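Local coordinates for protein acyl-CoA dehydrogenase (Mycobacterium thermoresistibile, PDB 3NF4) that probably catalyses the FAD-dependent alpha,beta-dehydrogenation of acyl-CoA thioesters, at residues Pro65-Trp70 / Pro107-Gly112; Gln75-Tyr80 / Leu247-Leu252; Leu266-Ala271 / Asp354-Arg359. All blocks are in the same frame, centred on the assembly; numbering follows the deposited sequence.

Interactions 1 and 2 are neighbours, their centres 14 Å apart, and their segments alternate along the chain. They touch where Pro65 of interaction 1 packs on Tyr77 of interaction 2, Pro65 CB lying 3.8 Å from Tyr77 CE1. Interaction 1 stays within the N-terminal helical domain, whereas interaction 2 joins that domain to helix 247-274 of the C-terminal domain. The same helix reappears in interaction 3, which follows both in series and meets the segment leading into helix 357-367; its centre is 28 Å from that of interaction 2 and 39 Å from that of interaction 1, across the chain's centre. Helix 247-274 therefore runs from the interdomain boundary into a contact made entirely within the C-terminal domain.

Interaction 1: Pro65-Trp70 / Pro107-Gly112; sequences PQPEEW and PLLVFG
Leu109 lays one methyl, CD1, against both the indole of Trp70 and the pyrrolidine of Pro67, and this single branch carries the contact. It lies 4.0 Å from Trp70 CD1, approaching the five-membered part of the indole obliquely, and 4.2 Å from Pro67 CD, the ring carbon nearest to it. With CG placed opposite the backbone N (chi1 176°), the leucine stretches out from the last turn of helix 106-111 and delivers its methyl to the loop, although its CB does not itself point there. Trp70 takes another first torsion: its indole swings out opposite the carbonyl carbon (chi1 -62°) and comes round to the side of Leu109.

The two loop residues are presented together by a short 3-10 turn, in which Trp70 N donates to Pro67 O at 3.2 Å. Within this turn Glu69 folds its aliphatic CG over one face of the indole, 3.5 Å above the plane and offset toward the rim. On the helix side, Gly112 N still bonds to Leu108 O at 3.1 Å, yet Gly112 is the first residue to abandon helical geometry. Helix 114-124 follows and backs the contact, offering Leu121 to Leu109 and Lys117 to Trp70.

The arrangement joins the loop between helices 52-57 and 77-88 to the end of helix 106-111, inside the N-terminal alpha domain of the acyl-CoA dehydrogenase fold. Methyl, proline ring and indole meet by dispersion and exclusion of water alone, so the join carries little directionality, and its fit depends on shape more than on polar alignment.

Interaction 2: Gln75-Tyr80 / Leu247-Leu252; sequences QPYEVY and LDSGRL
The phenol ring of Tyr77 has Tyr80 CD2 over the centre of one face, 3.8 Å above the plane, and takes a methyl of Leu252 obliquely. Leu252 CD1 comes to 4.0 Å from Tyr77 CD2, while at the far end of the ring the hydroxyl Tyr77 OH rests 3.8 Å from Ser249 CB. Tyr77 OH is also 3.9 Å from Ser249 OG, too far for a hydrogen bond. A first torsion of -99°, removed from the usual staggered values, carries the ring of Tyr77 across to helix 247-274, where Ser249 and Leu252, three residues apart, lie on the same side.

The start of helix 77-88 is well defined. Pro76 occupies the N-cap position, and its carbonyl O accepts from both Tyr80 N at 2.9 Å and Val79 N at 3.0 Å. Asp315, at the end of helix 289-315, receives the backbone N-H groups of Tyr77 and Glu78 through its carboxylate.

From that same helix Arg314 makes a cation-pi contact with the Tyr77 ring and a weak hydrogen bond with Ser249 OG, so one guanidinium serves both sides of the contact. The site forms part of the seam between the N-terminal and C-terminal helical domains of the acyl-CoA dehydrogenase fold, and the side chain of Ser249 is about 14 Å from the bound FAD. Within this buried, mostly apolar junction, the electron-rich ring and the weak bond to Ser249 would be expected to help stabilise the positive charge of the arginine.

Interaction 3: Leu266-Ala271 / Asp354-Arg359; sequences LDEAVA and DYRVER
Glu268 meets Val357 with the aliphatic part of its chain and Arg356 with its acid. Val357 CG1 sits 3.8 Å from Glu268 CB and slightly further from Glu268 CG, the two side chains passing at a slant. A turn about the CB-CG bond (chi2 -69°) brings the carboxylate toward Arg356, where Glu268 OE2 lies 4.2 Å from Arg356 CD.

The charged ends stop short of direct contact: Glu268 OE2 and Arg356 NH1 are 4.8 Å apart, and the carboxylate and guanidinium planes are turned 65° from each other. A water bridges them. It donates to Glu268 OE2 at 2.6 Å and accepts from Arg356 NH1 at a longer 3.3 Å, lying at the edge of the guanidinium and in its plane.

The two segments belong to the C-terminal domain, whose core in acyl-CoA dehydrogenases is a four-helix bundle, and the contact joins helix 247-274 to the residues leading into helix 357-367. Helix 321-346 supplies Phe346, which packs on both Glu268 and Val357.

Arg356 is anchored more strongly elsewhere, by salt bridges from NE to Asp40 and from NH1 to Asp36. Asp40, on helix 39-45, also receives Arg359 NH2, while Glu363, in the same helix as Arg359, takes Arg359 NH1.

Interaction 1: Pro65-Trp70 / Pro107-Gly112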
loop_
_atom_site.group_PDB
_atom_site.type_symbol
_atom_site.label_atom_id
_atom_site.label_comp_id
_atom_site.label_asym_id
_atom_site.label_seq_id
_atom_site.Cartn_x
_atom_site.Cartn_y
_atom_site.Cartn_z
ATOM N N PRO A 65 1.512 -24.972 -27.138
ATOM C CA PRO A 65 0.988 -23.837 -27.923
ATOM C C PRO A 65 1.358 -23.806 -29.404
ATOM O O PRO A 65 0.725 -23.077 -30.167
ATOM C CB PRO A 65 1.579 -22.604 -27.208
ATOM C CG PRO A 65 2.829 -23.093 -26.575
ATOM C CD PRO A 65 2.632 -24.561 -26.258
ATOM N N GLN A 66 2.371 -24.568 -29.804
ATOM C CA GLN A 66 2.890 -24.507 -31.190
ATOM C C GLN A 66 2.044 -25.280 -32.233
ATOM O O GLN A 66 1.294 -26.198 -31.882
ATOM C CB GLN A 66 4.367 -24.936 -31.254
ATOM C CG GLN A 66 5.329 -24.014 -30.514
ATOM C CD GLN A 66 5.474 -24.374 -29.044
ATOM O OE1 GLN A 66 5.132 -25.489 -28.632
ATOM N NE2 GLN A 66 5.984 -23.425 -28.241
ATOM N N PRO A 67 2.158 -24.896 -33.517
ATOM C CA PRO A 67 1.321 -25.498 -34.556
ATOM C C PRO A 67 1.565 -26.996 -34.764
ATOM O O PRO A 67 2.703 -27.482 -34.676
ATOM C CB PRO A 67 1.697 -24.702 -35.815
ATOM C CG PRO A 67 2.316 -23.432 -35.304
ATOM C CD PRO A 67 3.038 -23.851 -34.076
ATOM N N GLU A 68 0.478 -27.712 -35.015
ATOM C CA GLU A 68 0.530 -29.148 -35.222
ATOM C C GLU A 68 1.359 -29.566 -36.435
ATOM O O GLU A 68 1.952 -30.630 -36.407
ATOM C CB GLU A 68 -0.877 -29.731 -35.334
ATOM C CG GLU A 68 -1.722 -29.577 -34.078
ATOM C CD GLU A 68 -3.118 -30.152 -34.251
ATOM O OE1 GLU A 68 -3.221 -31.355 -34.603
ATOM O OE2 GLU A 68 -4.108 -29.406 -34.035
ATOM N N GLU A 69 1.413 -28.733 -37.479
ATOM C CA GLU A 69 2.175 -29.062 -38.698
ATOM C C GLU A 69 3.665 -29.229 -38.425
ATOM O O GLU A 69 4.403 -29.760 -39.265
ATOM C CB GLU A 69 1.969 -28.016 -39.801
ATOM C CG GLU A 69 2.862 -26.776 -39.682
ATOM C CD GLU A 69 2.575 -25.723 -40.746
ATOM O OE1 GLU A 69 2.625 -26.049 -41.961
ATOM O OE2 GLU A 69 2.305 -24.560 -40.354
ATOM N N TRP A 70 4.095 -28.760 -37.252
ATOM C CA TRP A 70 5.481 -28.906 -36.816
ATOM C C TRP A 70 5.624 -29.822 -35.599
ATOM O O TRP A 70 6.725 -29.960 -35.059
ATOM C CB TRP A 70 6.100 -27.530 -36.521
ATOM C CG TRP A 70 6.167 -26.611 -37.716
ATOM C CD1 TRP A 70 5.544 -25.403 -37.863
ATOM C CD2 TRP A 70 6.903 -26.832 -38.925
ATOM N NE1 TRP A 70 5.846 -24.854 -39.082
ATOM C CE2 TRP A 70 6.679 -25.710 -39.758
ATOM C CE3 TRP A 70 7.731 -27.872 -39.389
ATOM C CZ2 TRP A 70 7.249 -25.599 -41.037
ATOM C CZ3 TRP A 70 8.304 -27.761 -40.660
ATOM C CH2 TRP A 70 8.056 -26.629 -41.468
ATOM N N PRO A 107 12.348 -17.836 -31.892
ATOM C CA PRO A 107 13.042 -17.239 -33.042
ATOM C C PRO A 107 13.038 -18.095 -34.331
ATOM O O PRO A 107 12.907 -17.545 -35.420
ATOM C CB PRO A 107 14.481 -17.076 -32.541
ATOM C CG PRO A 107 14.354 -16.991 -31.110
ATOM C CD PRO A 107 13.240 -17.917 -30.728
ATOM N N LEU A 108 13.187 -19.409 -34.211
ATOM C CA LEU A 108 13.215 -20.272 -35.396
ATOM C C LEU A 108 11.827 -20.343 -36.039
ATOM O O LEU A 108 11.705 -20.252 -37.266
ATOM C CB LEU A 108 13.751 -21.677 -35.062
ATOM C CG LEU A 108 13.805 -22.783 -36.123
ATOM C CD1 LEU A 108 14.504 -22.328 -37.420
ATOM C CD2 LEU A 108 14.474 -24.071 -35.583
ATOM N N LEU A 109 10.798 -20.469 -35.198
ATOM C CA LEU A 109 9.431 -20.602 -35.655
ATOM C C LEU A 109 8.900 -19.375 -36.399
ATOM O O LEU A 109 8.135 -19.524 -37.355
ATOM C CB LEU A 109 8.509 -20.946 -34.487
ATOM C CG LEU A 109 7.013 -21.025 -34.825
ATOM C CD1 LEU A 109 6.644 -22.351 -35.495
ATOM C CD2 LEU A 109 6.158 -20.778 -33.580
ATOM N N VAL A 110 9.290 -18.170 -35.975
ATOM C CA VAL A 110 8.742 -16.947 -36.582
ATOM C C VAL A 110 9.671 -16.309 -37.633
ATOM O O VAL A 110 9.199 -15.632 -38.550
ATOM C CB VAL A 110 8.269 -15.911 -35.505
ATOM C CG1 VAL A 110 7.881 -14.577 -36.140
ATOM C CG2 VAL A 110 7.094 -16.466 -34.706
ATOM N N PHE A 111 10.974 -16.563 -37.536
ATOM C CA PHE A 111 11.931 -15.856 -38.389
ATOM C C PHE A 111 12.763 -16.704 -39.348
ATOM O O PHE A 111 13.361 -16.164 -40.288
ATOM C CB PHE A 111 12.840 -14.978 -37.543
ATOM C CG PHE A 111 12.094 -14.046 -36.629
ATOM C CD1 PHE A 111 11.673 -14.471 -35.371
ATOM C CD2 PHE A 111 11.807 -12.748 -37.030
ATOM C CE1 PHE A 111 10.986 -13.617 -34.538
ATOM C CE2 PHE A 111 11.123 -11.890 -36.197
ATOM C CZ PHE A 111 10.715 -12.326 -34.948
ATOM N N GLY A 112 12.794 -18.017 -39.133
ATOM C CA GLY A 112 13.649 -18.886 -39.924
ATOM C C GLY A 112 13.149 -19.178 -41.333
ATOM O O GLY A 112 12.003 -18.858 -41.690
#

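Interaction 2: Gln75-Tyr80 / Leu247-Leu252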
loop_
_atom_site.group_PDB
_atom_site.type_symbol
_atom_site.label_atom_id
_atom_site.label_comp_id
_atom_site.label_asym_id
_atom_site.label_seq_id
_atom_site.Cartn_x
_atom_site.Cartn_y
_atom_site.Cartn_z
ATOM N N GLN A 75 -2.615 -25.609 -29.186
ATOM C CA GLN A 75 -3.462 -24.984 -28.177
ATOM C C GLN A 75 -3.424 -23.448 -28.135
ATOM O O GLN A 75 -2.363 -22.832 -28.311
ATOM C CB GLN A 75 -3.126 -25.560 -26.798
ATOM C CG GLN A 75 -3.322 -27.084 -26.689
ATOM C CD GLN A 75 -4.788 -27.501 -26.739
ATOM O OE1 GLN A 75 -5.682 -26.760 -26.319
ATOM N NE2 GLN A 75 -5.043 -28.711 -27.246
ATOM N N PRO A 76 -4.586 -22.813 -27.910
ATOM C CA PRO A 76 -4.543 -21.370 -27.638
ATOM C C PRO A 76 -3.954 -21.066 -26.244
ATOM O O PRO A 76 -3.903 -21.942 -25.370
ATOM C CB PRO A 76 -6.019 -20.947 -27.716
ATOM C CG PRO A 76 -6.781 -22.199 -27.419
ATOM C CD PRO A 76 -5.971 -23.317 -28.001
ATOM N N TYR A 77 -3.509 -19.830 -26.066
ATOM C CA TYR A 77 -2.924 -19.360 -24.811
ATOM C C TYR A 77 -3.863 -19.443 -23.601
ATOM O O TYR A 77 -3.429 -19.782 -22.505
ATOM C CB TYR A 77 -2.307 -17.967 -24.995
ATOM C CG TYR A 77 -0.799 -18.032 -25.195
ATOM C CD1 TYR A 77 -0.225 -18.842 -26.198
ATOM C CD2 TYR A 77 0.063 -17.312 -24.360
ATOM C CE1 TYR A 77 1.189 -18.912 -26.362
ATOM C CE2 TYR A 77 1.471 -17.373 -24.517
ATOM C CZ TYR A 77 2.022 -18.167 -25.512
ATOM O OH TYR A 77 3.400 -18.207 -25.636
ATOM N N GLU A 78 -5.150 -19.197 -23.832
ATOM C CA GLU A 78 -6.209 -19.364 -22.829
ATOM C C GLU A 78 -6.216 -20.775 -22.210
ATOM O O GLU A 78 -6.655 -20.940 -21.067
ATOM C CB GLU A 78 -7.561 -18.989 -23.461
ATOM C CG GLU A 78 -8.812 -19.063 -22.589
ATOM C CD GLU A 78 -10.128 -18.661 -23.341
ATOM O OE1 GLU A 78 -10.238 -18.791 -24.590
ATOM O OE2 GLU A 78 -11.074 -18.209 -22.661
ATOM N N VAL A 79 -5.713 -21.780 -22.940
ATOM C CA VAL A 79 -5.561 -23.132 -22.391
ATOM C C VAL A 79 -4.109 -23.404 -21.967
ATOM O O VAL A 79 -3.865 -23.869 -20.842
ATOM C CB VAL A 79 -6.083 -24.271 -23.365
ATOM C CG1 VAL A 79 -5.939 -25.630 -22.736
ATOM C CG2 VAL A 79 -7.516 -24.062 -23.730
ATOM N N TYR A 80 -3.145 -23.110 -22.843
ATOM C CA TYR A 80 -1.731 -23.313 -22.489
ATOM C C TYR A 80 -1.342 -22.691 -21.133
ATOM O O TYR A 80 -0.758 -23.376 -20.287
ATOM C CB TYR A 80 -0.794 -22.827 -23.611
ATOM C CG TYR A 80 0.640 -22.620 -23.195
ATOM C CD1 TYR A 80 1.385 -23.667 -22.661
ATOM C CD2 TYR A 80 1.264 -21.374 -23.349
ATOM C CE1 TYR A 80 2.725 -23.483 -22.282
ATOM C CE2 TYR A 80 2.591 -21.175 -22.970
ATOM C CZ TYR A 80 3.318 -22.245 -22.451
ATOM O OH TYR A 80 4.628 -22.091 -22.076
ATOM N N LEU A 247 9.068 -10.708 -26.091
ATOM C CA LEU A 247 8.819 -10.104 -24.752
ATOM C C LEU A 247 7.393 -10.358 -24.250
ATOM O O LEU A 247 7.197 -10.831 -23.108
ATOM C CB LEU A 247 9.130 -8.587 -24.734
ATOM C CG LEU A 247 10.584 -8.095 -24.914
ATOM C CD1 LEU A 247 10.668 -6.572 -25.079
ATOM C CD2 LEU A 247 11.513 -8.563 -23.791
ATOM N N ASP A 248 6.419 -10.052 -25.114
ATOM C CA ASP A 248 4.999 -10.229 -24.828
ATOM C C ASP A 248 4.668 -11.659 -24.361
ATOM O O ASP A 248 3.965 -11.846 -23.344
ATOM C CB ASP A 248 4.152 -9.819 -26.045
ATOM C CG ASP A 248 4.156 -8.292 -26.296
ATOM O OD1 ASP A 248 4.862 -7.552 -25.579
ATOM O OD2 ASP A 248 3.441 -7.815 -27.223
ATOM N N SER A 249 5.207 -12.652 -25.073
ATOM C CA SER A 249 4.969 -14.066 -24.746
ATOM C C SER A 249 5.607 -14.504 -23.440
ATOM O O SER A 249 4.994 -15.226 -22.671
ATOM C CB SER A 249 5.459 -14.996 -25.868
ATOM O OG SER A 249 4.684 -14.794 -27.033
ATOM N N GLY A 250 6.847 -14.089 -23.209
ATOM C CA GLY A 250 7.539 -14.446 -21.980
ATOM C C GLY A 250 6.911 -13.822 -20.739
ATOM O O GLY A 250 6.827 -14.464 -19.676
ATOM N N ARG A 251 6.475 -12.575 -20.867
ATOM C CA ARG A 251 5.869 -11.887 -19.746
ATOM C C ARG A 251 4.557 -12.587 -19.292
ATOM O O ARG A 251 4.325 -12.692 -18.100
ATOM C CB ARG A 251 5.704 -10.377 -20.040
ATOM C CG ARG A 251 7.040 -9.630 -20.224
ATOM C CD ARG A 251 6.889 -8.228 -20.890
ATOM N NE ARG A 251 8.123 -7.434 -20.738
ATOM C CZ ARG A 251 8.451 -6.331 -21.432
ATOM N NH1 ARG A 251 7.645 -5.837 -22.355
ATOM N NH2 ARG A 251 9.613 -5.712 -21.192
ATOM N N LEU A 252 3.756 -13.132 -20.222
ATOM C CA LEU A 252 2.548 -13.955 -19.882
ATOM C C LEU A 252 2.834 -15.314 -19.249
ATOM O O LEU A 252 2.161 -15.701 -18.284
ATOM C CB LEU A 252 1.638 -14.202 -21.096
ATOM C CG LEU A 252 0.944 -13.032 -21.754
ATOM C CD1 LEU A 252 0.125 -13.542 -22.919
ATOM C CD2 LEU A 252 0.053 -12.265 -20.748
#

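Interaction 3: Leu266-Ala271 / Asp354-Arg359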
loop_
_atom_site.group_PDB
_atom_site.type_symbol
_atom_site.label_atom_id
_atom_site.label_comp_id
_atom_site.label_asym_id
_atom_site.label_seq_id
_atom_site.Cartn_x
_atom_site.Cartn_y
_atom_site.Cartn_z
ATOM N N LEU A 266 -1.970 -19.916 -0.997
ATOM C CA LEU A 266 -3.319 -19.713 -0.504
ATOM C C LEU A 266 -3.984 -21.027 0.014
ATOM O O LEU A 266 -4.622 -20.999 1.080
ATOM C CB LEU A 266 -4.205 -19.019 -1.552
ATOM C CG LEU A 266 -5.678 -18.777 -1.140
ATOM C CD1 LEU A 266 -5.747 -17.683 -0.111
ATOM C CD2 LEU A 266 -6.644 -18.433 -2.315
ATOM N N ASP A 267 -3.854 -22.139 -0.728
ATOM C CA ASP A 267 -4.416 -23.439 -0.298
ATOM C C ASP A 267 -3.809 -23.949 1.048
ATOM O O ASP A 267 -4.551 -24.396 1.931
ATOM C CB ASP A 267 -4.289 -24.521 -1.397
ATOM C CG ASP A 267 -5.185 -24.244 -2.632
ATOM O OD1 ASP A 267 -6.248 -23.569 -2.502
ATOM O OD2 ASP A 267 -4.845 -24.733 -3.745
ATOM N N GLU A 268 -2.483 -23.869 1.205
ATOM C CA GLU A 268 -1.854 -24.144 2.497
ATOM C C GLU A 268 -2.485 -23.362 3.666
ATOM O O GLU A 268 -2.800 -23.948 4.707
ATOM C CB GLU A 268 -0.358 -23.830 2.461
ATOM C CG GLU A 268 0.477 -24.723 1.553
ATOM C CD GLU A 268 0.589 -26.162 2.062
ATOM O OE1 GLU A 268 0.421 -26.388 3.295
ATOM O OE2 GLU A 268 0.869 -27.070 1.229
ATOM N N ALA A 269 -2.663 -22.050 3.486
ATOM C CA ALA A 269 -3.123 -21.171 4.564
ATOM C C ALA A 269 -4.611 -21.373 4.910
ATOM O O ALA A 269 -4.986 -21.348 6.087
ATOM C CB ALA A 269 -2.826 -19.694 4.238
ATOM N N VAL A 270 -5.451 -21.554 3.890
ATOM C CA VAL A 270 -6.858 -21.929 4.091
ATOM C C VAL A 270 -6.986 -23.246 4.873
ATOM O O VAL A 270 -7.683 -23.287 5.872
ATOM C CB VAL A 270 -7.648 -21.996 2.758
ATOM C CG1 VAL A 270 -9.038 -22.594 2.965
ATOM C CG2 VAL A 270 -7.737 -20.586 2.122
ATOM N N ALA A 271 -6.302 -24.302 4.440
ATOM C CA ALA A 271 -6.291 -25.559 5.208
ATOM C C ALA A 271 -5.863 -25.359 6.679
ATOM O O ALA A 271 -6.615 -25.752 7.591
ATOM C CB ALA A 271 -5.431 -26.656 4.519
ATOM N N ASP A 354 9.217 -27.323 8.658
ATOM C CA ASP A 354 8.154 -28.327 8.777
ATOM C C ASP A 354 7.004 -28.134 7.766
ATOM O O ASP A 354 6.254 -29.069 7.497
ATOM C CB ASP A 354 7.576 -28.365 10.199
ATOM N N TYR A 355 6.849 -26.923 7.234
ATOM C CA TYR A 355 5.843 -26.657 6.205
ATOM C C TYR A 355 6.474 -26.022 4.963
ATOM O O TYR A 355 7.636 -25.593 4.997
ATOM C CB TYR A 355 4.706 -25.781 6.763
ATOM C CG TYR A 355 4.013 -26.416 7.924
ATOM C CD1 TYR A 355 2.992 -27.368 7.731
ATOM C CD2 TYR A 355 4.400 -26.110 9.210
ATOM C CE1 TYR A 355 2.370 -27.992 8.825
ATOM C CE2 TYR A 355 3.797 -26.710 10.301
ATOM C CZ TYR A 355 2.788 -27.650 10.119
ATOM O OH TYR A 355 2.218 -28.218 11.241
ATOM N N ARG A 356 5.687 -25.957 3.887
ATOM C CA ARG A 356 6.117 -25.429 2.578
ATOM C C ARG A 356 6.108 -23.880 2.416
ATOM O O ARG A 356 6.791 -23.347 1.551
ATOM C CB ARG A 356 5.264 -26.072 1.478
ATOM C CG ARG A 356 5.585 -27.539 1.220
ATOM C CD ARG A 356 4.746 -28.084 0.054
ATOM N NE ARG A 356 5.204 -29.404 -0.391
ATOM C CZ ARG A 356 4.560 -30.190 -1.258
ATOM N NH1 ARG A 356 3.405 -29.806 -1.785
ATOM N NH2 ARG A 356 5.063 -31.373 -1.590
ATOM N N VAL A 357 5.332 -23.168 3.233
ATOM C CA VAL A 357 5.116 -21.723 3.025
ATOM C C VAL A 357 6.404 -20.845 3.089
ATOM O O VAL A 357 6.488 -19.821 2.402
ATOM C CB VAL A 357 3.967 -21.157 3.907
ATOM C CG1 VAL A 357 2.653 -21.772 3.481
ATOM C CG2 VAL A 357 4.216 -21.435 5.407
ATOM N N GLU A 358 7.404 -21.271 3.871
ATOM C CA GLU A 358 8.664 -20.512 3.936
ATOM C C GLU A 358 9.435 -20.636 2.622
ATOM O O GLU A 358 10.067 -19.668 2.179
ATOM C CB GLU A 358 9.522 -20.896 5.146
ATOM C CG GLU A 358 10.151 -22.311 5.067
ATOM C CD GLU A 358 11.444 -22.357 4.222
ATOM O OE1 GLU A 358 11.792 -23.458 3.706
ATOM O OE2 GLU A 358 12.079 -21.279 4.070
ATOM N N ARG A 359 9.351 -21.805 1.976
ATOM C CA ARG A 359 9.919 -21.958 0.633
ATOM C C ARG A 359 9.182 -21.087 -0.422
ATOM O O ARG A 359 9.828 -20.459 -1.284
ATOM C CB ARG A 359 9.932 -23.440 0.220
ATOM C CG ARG A 359 10.352 -23.682 -1.244
ATOM C CD ARG A 359 10.741 -25.180 -1.563
ATOM N NE ARG A 359 9.637 -26.146 -1.378
ATOM C CZ ARG A 359 8.696 -26.433 -2.282
ATOM N NH1 ARG A 359 8.662 -25.847 -3.480
ATOM N NH2 ARG A 359 7.767 -27.334 -1.994
HETATM O O HOH W 1 1.545 -27.129 -1.282
#